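PDB 4EXR: putative lipoprotein, which is of unknown function but carries two PepSY-family (peptidase propeptide and YPEB) domains and binds a sodium ion in the crystal. Local coordinates for residues Gln117-Ile122 and Tyr145-Asp150; Trp134-Asp137 and Val142-Tyr145. All coordinates share one frame; numbering follows the deposited sequence.

Overall arrangement
Both interactions fall in the second PepSY-family region and share Tyr145, on strand 142-151. Interaction 1 packs helix 116-126 onto this strand; interaction 2 pairs the strand with its hairpin partner, strand 130-139. Their centres lie about 10 Å apart. The Tyr145 ring lies between them, with Ala119 over one face and Leu136 over the opposite one. Ile147 CD1 also rests 3.5 Å from Trp134 CB, so helix, tryptophan and strand form one apolar layer, and a probable hydrogen bond of 2.8 Å from Lys146 N to Ser135 O continues the pairing. Sodium belongs to interaction 2, through Asp137; in interaction 1 the side chain of Tyr145 is about 12 Å from the bound sodium ion.

Interaction 1: residues Gln117-Ile122 and Tyr145-Asp150; sequences QQAMEI and YKIRID
Ala119 sets its methyl group on the face of the Tyr145 ring, a CH-pi contact with CB 3.8 Å from the ring centroid. The methyl lies 29° off the ring normal, shifted toward the CG-CD2 bond, with Ala119 CB 3.4 Å from Tyr145 CD2. The phenol oxygen takes no part in this; Tyr145 OH is hydrogen-bonded to Met114 O, just ahead of the helix, which fixes the far end of the ring. Helix 116-126 followed by the antiparallel strands 130-139, 142-151, 154-161 and 167-172 is the helix-on-sheet unit of this PepSY-family region, and here the helix segment passes over the strand segment at 55°, with the axes 8.8 Å apart. The remaining side-chain contacts are aliphatic. Ile147 lifts CD1 toward the helix, within 4.2 Å of Ala119 CB. The same methyl meets Met120, a selenomethionine, at CG (4.0 Å from Ile147 CD1), the two side chains crossing at about a right angle. From CG the Met120 chain leads away from the strand, its selenium beside Trp134, and the bend at chi3 (-90°) turns the terminal methyl aside.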
ATOM      1  N   GLN A 117      -2.959  24.117 -14.696  1.00 31.91           N
ATOM      2  CA  GLN A 117      -3.958  24.894 -15.429  1.00 31.80           C
ATOM      3  C   GLN A 117      -3.414  25.333 -16.791  1.00 31.48           C
ATOM      4  O   GLN A 117      -4.054  25.134 -17.829  1.00 36.21           O
ATOM      5  CB  GLN A 117      -4.353  26.113 -14.596  1.00 40.95           C
ATOM      6  CG  GLN A 117      -5.173  27.141 -15.335  1.00 62.58           C
ATOM      7  CD  GLN A 117      -6.653  26.981 -15.082  1.00 75.62           C
ATOM      8  OE1 GLN A 117      -7.169  25.861 -15.031  1.00 74.82           O
ATOM      9  NE2 GLN A 117      -7.347  28.103 -14.907  1.00 82.28           N
ATOM     10  N   GLN A 118      -2.214  25.905 -16.794  1.00 30.20           N
ATOM     11  CA  GLN A 118      -1.571  26.288 -18.044  1.00 31.63           C
ATOM     12  C   GLN A 118      -1.350  25.110 -18.993  1.00 35.42           C
ATOM     13  O   GLN A 118      -1.555  25.234 -20.197  1.00 31.61           O
ATOM     14  CB  GLN A 118      -0.255  27.028 -17.769  1.00 38.02           C
ATOM     15  CG  GLN A 118      -0.468  28.435 -17.206  1.00 39.55           C
ATOM     16  CD  GLN A 118       0.803  29.040 -16.629  1.00 49.34           C
ATOM     17  OE1 GLN A 118       1.683  28.328 -16.148  1.00 41.96           O
ATOM     18  NE2 GLN A 118       0.897  30.366 -16.670  1.00 59.63           N
ATOM     19  N   ALA A 119      -0.932  23.964 -18.463  1.00 33.22           N
ATOM     20  CA  ALA A 119      -0.734  22.793 -19.314  1.00 26.57           C
ATOM     21  C   ALA A 119      -2.049  22.279 -19.909  1.00 27.12           C
ATOM     22  O   ALA A 119      -2.102  21.914 -21.085  1.00 33.52           O
ATOM     23  CB  ALA A 119      -0.021  21.674 -18.544  1.00 29.34           C
HETATM   24  N   MSE A 120      -3.098  22.237 -19.088  1.00 26.32           N
HETATM   25  CA  MSE A 120      -4.413  21.786 -19.540  1.00 29.45           C
HETATM   26  C   MSE A 120      -4.987  22.685 -20.647  1.00 35.21           C
HETATM   27  O   MSE A 120      -5.593  22.196 -21.609  1.00 36.63           O
HETATM   28  CB  MSE A 120      -5.398  21.730 -18.371  1.00 29.84           C
HETATM   29  CG  MSE A 120      -5.121  20.632 -17.345  1.00 29.27           C
HETATM   30 SE   MSE A 120      -6.550  20.530 -15.980  0.75 44.26          SE
HETATM   31  CE  MSE A 120      -5.874  21.751 -14.623  1.00 35.22           C
ATOM     32  N   GLU A 121      -4.791  23.995 -20.517  1.00 32.40           N
ATOM     33  CA  GLU A 121      -5.228  24.933 -21.563  1.00 36.02           C
ATOM     34  C   GLU A 121      -4.508  24.691 -22.889  1.00 39.46           C
ATOM     35  O   GLU A 121      -5.124  24.718 -23.948  1.00 37.96           O
ATOM     36  CB  GLU A 121      -5.033  26.378 -21.111  1.00 37.97           C
ATOM     37  CG  GLU A 121      -5.992  26.813 -20.014  1.00 51.24           C
ATOM     38  CD  GLU A 121      -5.587  28.125 -19.371  1.00 67.96           C
ATOM     39  OE1 GLU A 121      -4.532  28.688 -19.751  1.00 75.14           O
ATOM     40  OE2 GLU A 121      -6.325  28.587 -18.475  1.00 72.08           O
ATOM     41  N   ILE A 122      -3.204  24.449 -22.830  1.00 35.88           N
ATOM     42  CA  ILE A 122      -2.439  24.118 -24.027  1.00 35.89           C
ATOM     43  C   ILE A 122      -2.940  22.821 -24.672  1.00 39.02           C
ATOM     44  O   ILE A 122      -3.118  22.740 -25.892  1.00 38.03           O
ATOM     45  CB  ILE A 122      -0.925  24.008 -23.714  1.00 38.35           C
ATOM     46  CG1 ILE A 122      -0.339  25.404 -23.485  1.00 39.46           C
ATOM     47  CG2 ILE A 122      -0.189  23.297 -24.849  1.00 33.98           C
ATOM     48  CD1 ILE A 122       1.069  25.410 -22.920  1.00 38.53           C
ATOM     49  N   TYR A 145       3.876  17.402 -18.687  1.00 23.99           N
ATOM     50  CA  TYR A 145       2.528  17.124 -18.226  1.00 24.98           C
ATOM     51  C   TYR A 145       1.906  16.163 -19.226  1.00 30.41           C
ATOM     52  O   TYR A 145       2.093  16.303 -20.433  1.00 31.51           O
ATOM     53  CB  TYR A 145       1.686  18.400 -18.185  1.00 24.37           C
ATOM     54  CG  TYR A 145       1.895  19.275 -16.963  1.00 27.84           C
ATOM     55  CD1 TYR A 145       1.232  19.004 -15.769  1.00 26.20           C
ATOM     56  CD2 TYR A 145       2.721  20.392 -17.019  1.00 26.02           C
ATOM     57  CE1 TYR A 145       1.408  19.808 -14.655  1.00 24.40           C
ATOM     58  CE2 TYR A 145       2.893  21.216 -15.910  1.00 22.90           C
ATOM     59  CZ  TYR A 145       2.233  20.914 -14.738  1.00 25.94           C
ATOM     60  OH  TYR A 145       2.415  21.718 -13.637  1.00 27.51           O
ATOM     61  N   LYS A 146       1.179  15.176 -18.727  1.00 26.63           N
ATOM     62  CA  LYS A 146       0.414  14.292 -19.588  1.00 26.41           C
ATOM     63  C   LYS A 146      -1.048  14.547 -19.245  1.00 32.93           C
ATOM     64  O   LYS A 146      -1.487  14.246 -18.138  1.00 27.92           O
ATOM     65  CB  LYS A 146       0.773  12.846 -19.292  1.00 27.80           C
ATOM     66  CG  LYS A 146       0.022  11.810 -20.124  1.00 34.04           C
ATOM     67  CD  LYS A 146       0.374  10.427 -19.602  1.00 38.74           C
ATOM     68  CE  LYS A 146      -0.125   9.322 -20.500  1.00 61.11           C
ATOM     69  NZ  LYS A 146       0.333   7.991 -19.999  1.00 68.92           N
ATOM     70  N   ILE A 147      -1.783  15.140 -20.180  1.00 30.98           N
ATOM     71  CA  ILE A 147      -3.175  15.519 -19.942  1.00 30.48           C
ATOM     72  C   ILE A 147      -4.112  14.514 -20.600  1.00 32.23           C
ATOM     73  O   ILE A 147      -4.017  14.259 -21.802  1.00 31.00           O
ATOM     74  CB  ILE A 147      -3.478  16.940 -20.493  1.00 26.11           C
ATOM     75  CG1 ILE A 147      -2.403  17.944 -20.034  1.00 28.34           C
ATOM     76  CG2 ILE A 147      -4.900  17.378 -20.115  1.00 25.61           C
ATOM     77  CD1 ILE A 147      -2.273  18.085 -18.535  1.00 28.60           C
ATOM     78  N   ARG A 148      -5.011  13.939 -19.809  1.00 28.45           N
ATOM     79  CA  ARG A 148      -5.983  12.989 -20.333  1.00 31.02           C
ATOM     80  C   ARG A 148      -7.286  13.724 -20.680  1.00 33.53           C
ATOM     81  O   ARG A 148      -7.888  14.365 -19.822  1.00 34.09           O
ATOM     82  CB  ARG A 148      -6.248  11.876 -19.314  1.00 33.72           C
ATOM     83  CG  ARG A 148      -7.505  11.064 -19.592  1.00 47.38           C
ATOM     84  CD  ARG A 148      -7.369  10.253 -20.867  1.00 59.21           C
ATOM     85  NE  ARG A 148      -6.286   9.278 -20.767  1.00 74.02           N
ATOM     86  CZ  ARG A 148      -6.459   7.959 -20.725  1.00 76.14           C
ATOM     87  NH1 ARG A 148      -7.682   7.440 -20.789  1.00 71.23           N
ATOM     88  NH2 ARG A 148      -5.403   7.159 -20.633  1.00 72.88           N
ATOM     89  N   ILE A 149      -7.693  13.645 -21.945  1.00 31.06           N
ATOM     90  CA  ILE A 149      -8.865  14.370 -22.444  1.00 33.41           C
ATOM     91  C   ILE A 149      -9.799  13.401 -23.155  1.00 38.76           C
ATOM     92  O   ILE A 149      -9.374  12.686 -24.060  1.00 42.58           O
ATOM     93  CB  ILE A 149      -8.458  15.517 -23.424  1.00 37.08           C
ATOM     94  CG1 ILE A 149      -7.654  16.593 -22.691  1.00 34.09           C
ATOM     95  CG2 ILE A 149      -9.695  16.146 -24.110  1.00 36.36           C
ATOM     96  CD1 ILE A 149      -6.954  17.583 -23.600  1.00 35.61           C
ATOM     97  N   ASP A 150     -11.064  13.375 -22.734  1.00 37.25           N
ATOM     98  CA  ASP A 150     -12.089  12.546 -23.368  1.00 40.75           C
ATOM     99  C   ASP A 150     -12.937  13.388 -24.318  1.00 38.02           C
ATOM    100  O   ASP A 150     -13.363  14.483 -23.960  1.00 38.06           O
ATOM    101  CB  ASP A 150     -13.017  11.907 -22.324  1.00 43.22           C
ATOM    102  CG  ASP A 150     -12.309  10.887 -21.449  1.00 58.55           C
ATOM    103  OD1 ASP A 150     -11.119  10.599 -21.701  1.00 52.00           O
ATOM    104  OD2 ASP A 150     -12.955  10.363 -20.514  1.00 64.15           O
TER

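Interaction 2: residues Trp134-Asp137 and Val142-Tyr145; sequences WSLD and VTFY. With NA (sodium ion), chain B.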
ATOM      1  N   TRP A 134      -4.569  14.615 -14.942  1.00 31.46           N
ATOM      2  CA  TRP A 134      -3.271  15.077 -15.404  1.00 27.75           C
ATOM      3  C   TRP A 134      -2.199  14.420 -14.555  1.00 27.93           C
ATOM      4  O   TRP A 134      -2.443  14.031 -13.413  1.00 25.61           O
ATOM      5  CB  TRP A 134      -3.131  16.606 -15.440  1.00 27.62           C
ATOM      6  CG  TRP A 134      -3.174  17.336 -14.123  1.00 27.52           C
ATOM      7  CD1 TRP A 134      -4.222  18.084 -13.629  1.00 32.17           C
ATOM      8  CD2 TRP A 134      -2.122  17.430 -13.148  1.00 28.86           C
ATOM      9  NE1 TRP A 134      -3.877  18.621 -12.414  1.00 32.69           N
ATOM     10  CE2 TRP A 134      -2.604  18.236 -12.095  1.00 31.05           C
ATOM     11  CE3 TRP A 134      -0.822  16.908 -13.064  1.00 25.84           C
ATOM     12  CZ2 TRP A 134      -1.838  18.522 -10.974  1.00 26.65           C
ATOM     13  CZ3 TRP A 134      -0.064  17.205 -11.950  1.00 28.55           C
ATOM     14  CH2 TRP A 134      -0.575  17.999 -10.918  1.00 27.30           C
ATOM     15  N   SER A 135      -1.025  14.259 -15.147  1.00 24.47           N
ATOM     16  CA  SER A 135       0.122  13.771 -14.410  1.00 23.16           C
ATOM     17  C   SER A 135       1.384  14.469 -14.897  1.00 25.67           C
ATOM     18  O   SER A 135       1.389  15.133 -15.937  1.00 27.84           O
ATOM     19  CB  SER A 135       0.239  12.247 -14.508  1.00 28.79           C
ATOM     20  OG  SER A 135       0.238  11.800 -15.847  1.00 35.74           O
ATOM     21  N   LEU A 136       2.436  14.348 -14.106  1.00 24.29           N
ATOM     22  CA  LEU A 136       3.748  14.813 -14.491  1.00 21.99           C
ATOM     23  C   LEU A 136       4.604  13.564 -14.537  1.00 22.98           C
ATOM     24  O   LEU A 136       4.549  12.739 -13.628  1.00 23.39           O
ATOM     25  CB  LEU A 136       4.284  15.793 -13.456  1.00 25.57           C
ATOM     26  CG  LEU A 136       3.756  17.213 -13.638  1.00 30.08           C
ATOM     27  CD1 LEU A 136       3.837  17.979 -12.327  1.00 29.46           C
ATOM     28  CD2 LEU A 136       4.552  17.913 -14.743  1.00 26.57           C
ATOM     29  N   ASP A 137       5.381  13.428 -15.606  1.00 21.77           N
ATOM     30  CA  ASP A 137       6.206  12.249 -15.825  1.00 26.45           C
ATOM     31  C   ASP A 137       7.465  12.696 -16.564  1.00 28.05           C
ATOM     32  O   ASP A 137       7.534  13.829 -17.052  1.00 26.83           O
ATOM     33  CB  ASP A 137       5.430  11.222 -16.652  1.00 28.84           C
ATOM     34  CG  ASP A 137       6.018   9.803 -16.554  1.00 40.59           C
ATOM     35  OD1 ASP A 137       6.946   9.563 -15.742  1.00 31.85           O
ATOM     36  OD2 ASP A 137       5.535   8.918 -17.291  1.00 40.44           O
ATOM     37  N   VAL A 142      13.041  14.673 -20.441  1.00 27.73           N
ATOM     38  CA  VAL A 142      12.045  15.717 -20.597  1.00 31.01           C
ATOM     39  C   VAL A 142      10.944  15.460 -19.577  1.00 30.49           C
ATOM     40  O   VAL A 142      10.342  14.400 -19.589  1.00 26.93           O
ATOM     41  CB  VAL A 142      11.404  15.694 -22.007  1.00 31.26           C
ATOM     42  CG1 VAL A 142      10.342  16.791 -22.127  1.00 35.29           C
ATOM     43  CG2 VAL A 142      12.457  15.851 -23.083  1.00 37.65           C
ATOM     44  N   THR A 143      10.703  16.418 -18.685  1.00 25.20           N
ATOM     45  CA  THR A 143       9.567  16.323 -17.766  1.00 26.27           C
ATOM     46  C   THR A 143       8.375  16.988 -18.434  1.00 26.47           C
ATOM     47  O   THR A 143       8.434  18.154 -18.837  1.00 27.58           O
ATOM     48  CB  THR A 143       9.876  16.974 -16.401  1.00 25.01           C
ATOM     49  OG1 THR A 143      10.963  16.272 -15.790  1.00 26.19           O
ATOM     50  CG2 THR A 143       8.647  16.932 -15.466  1.00 22.31           C
ATOM     51  N   PHE A 144       7.293  16.235 -18.572  1.00 21.50           N
ATOM     52  CA  PHE A 144       6.131  16.741 -19.270  1.00 24.05           C
ATOM     53  C   PHE A 144       4.863  16.543 -18.444  1.00 25.20           C
ATOM     54  O   PHE A 144       4.785  15.644 -17.601  1.00 23.85           O
ATOM     55  CB  PHE A 144       5.992  16.052 -20.635  1.00 26.05           C
ATOM     56  CG  PHE A 144       6.000  14.548 -20.555  1.00 33.72           C
ATOM     57  CD1 PHE A 144       4.831  13.846 -20.307  1.00 27.47           C
ATOM     58  CD2 PHE A 144       7.181  13.837 -20.716  1.00 32.84           C
ATOM     59  CE1 PHE A 144       4.843  12.464 -20.211  1.00 24.91           C
ATOM     60  CE2 PHE A 144       7.196  12.459 -20.628  1.00 32.30           C
ATOM     61  CZ  PHE A 144       6.023  11.769 -20.382  1.00 28.35           C
ATOM     62  N   TYR A 145       3.876  17.402 -18.687  1.00 23.99           N
ATOM     63  CA  TYR A 145       2.528  17.124 -18.226  1.00 24.98           C
ATOM     64  C   TYR A 145       1.906  16.163 -19.226  1.00 30.41           C
ATOM     65  O   TYR A 145       2.093  16.303 -20.433  1.00 31.51           O
ATOM     66  CB  TYR A 145       1.686  18.400 -18.185  1.00 24.37           C
ATOM     67  CG  TYR A 145       1.895  19.275 -16.963  1.00 27.84           C
ATOM     68  CD1 TYR A 145       1.232  19.004 -15.769  1.00 26.20           C
ATOM     69  CD2 TYR A 145       2.721  20.392 -17.019  1.00 26.02           C
ATOM     70  CE1 TYR A 145       1.408  19.808 -14.655  1.00 24.40           C
ATOM     71  CE2 TYR A 145       2.893  21.216 -15.910  1.00 22.90           C
ATOM     72  CZ  TYR A 145       2.233  20.914 -14.738  1.00 25.94           C
ATOM     73  OH  TYR A 145       2.415  21.718 -13.637  1.00 27.51           O
TER
HETATM   74 NA    NA B 301       7.669   8.895 -13.627  1.00 37.65          NA
HETATM   75  O   HOH W   1       8.150   6.808 -12.619  1.00 34.87           O
HETATM   76  O   HOH W   2       9.815   9.627 -14.228  1.00 31.10           O
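The carbonyl oxygen of Asp137 does double duty against Phe144: it accepts the backbone N-H of that residue and also lies over one face of its phenyl ring, 3.7 Å above the plane and toward the rim. The ring gets there because Phe144 CG stands between its own N and carbonyl carbon (chi1 53°), folding the phenyl back across the neighbouring strand. The methylene of Asp137 lies above the same side of the ring, over its outer end, with Phe144 CE1 3.8 Å from Asp137 CB.

Two nearly straight backbone hydrogen bonds make Asp137 and Phe144 a hydrogen-bonded antiparallel pair: Asp137 N to Phe144 O at 3.0 Å, and Phe144 N to Asp137 O at 2.9 Å. One step along, Leu136 and Tyr145 form the non-hydrogen-bonded pair, their side chains side by side on the helix-covered face of the sheet. Leu136 CD2 sits almost exactly over the middle of the Tyr145 ring, 3.5 Å from its centroid. Trp134 borders the same phenol: the rim of Tyr145 is turned toward the indole face in an offset edge-to-face pair, planes at 72°, and Tyr145 CE1 comes 4.0 Å from Trp134 CE3.

On the other face of the sheet, Asp137 has CG anti to its backbone N (chi1 -162°), and the carboxylate extends to the sodium ion, with OD1 2.3 Å from the metal. Two waters, Val51 O and Asp52 OD1 complete the five ligands seen. Because two of the protein ligands come from the neighbouring strand 49-58, the ion bridges adjacent strands of the two PepSY-family regions. The whole is a beta hairpin, strands 130-139 and 142-151, with a sodium site beside its turn end.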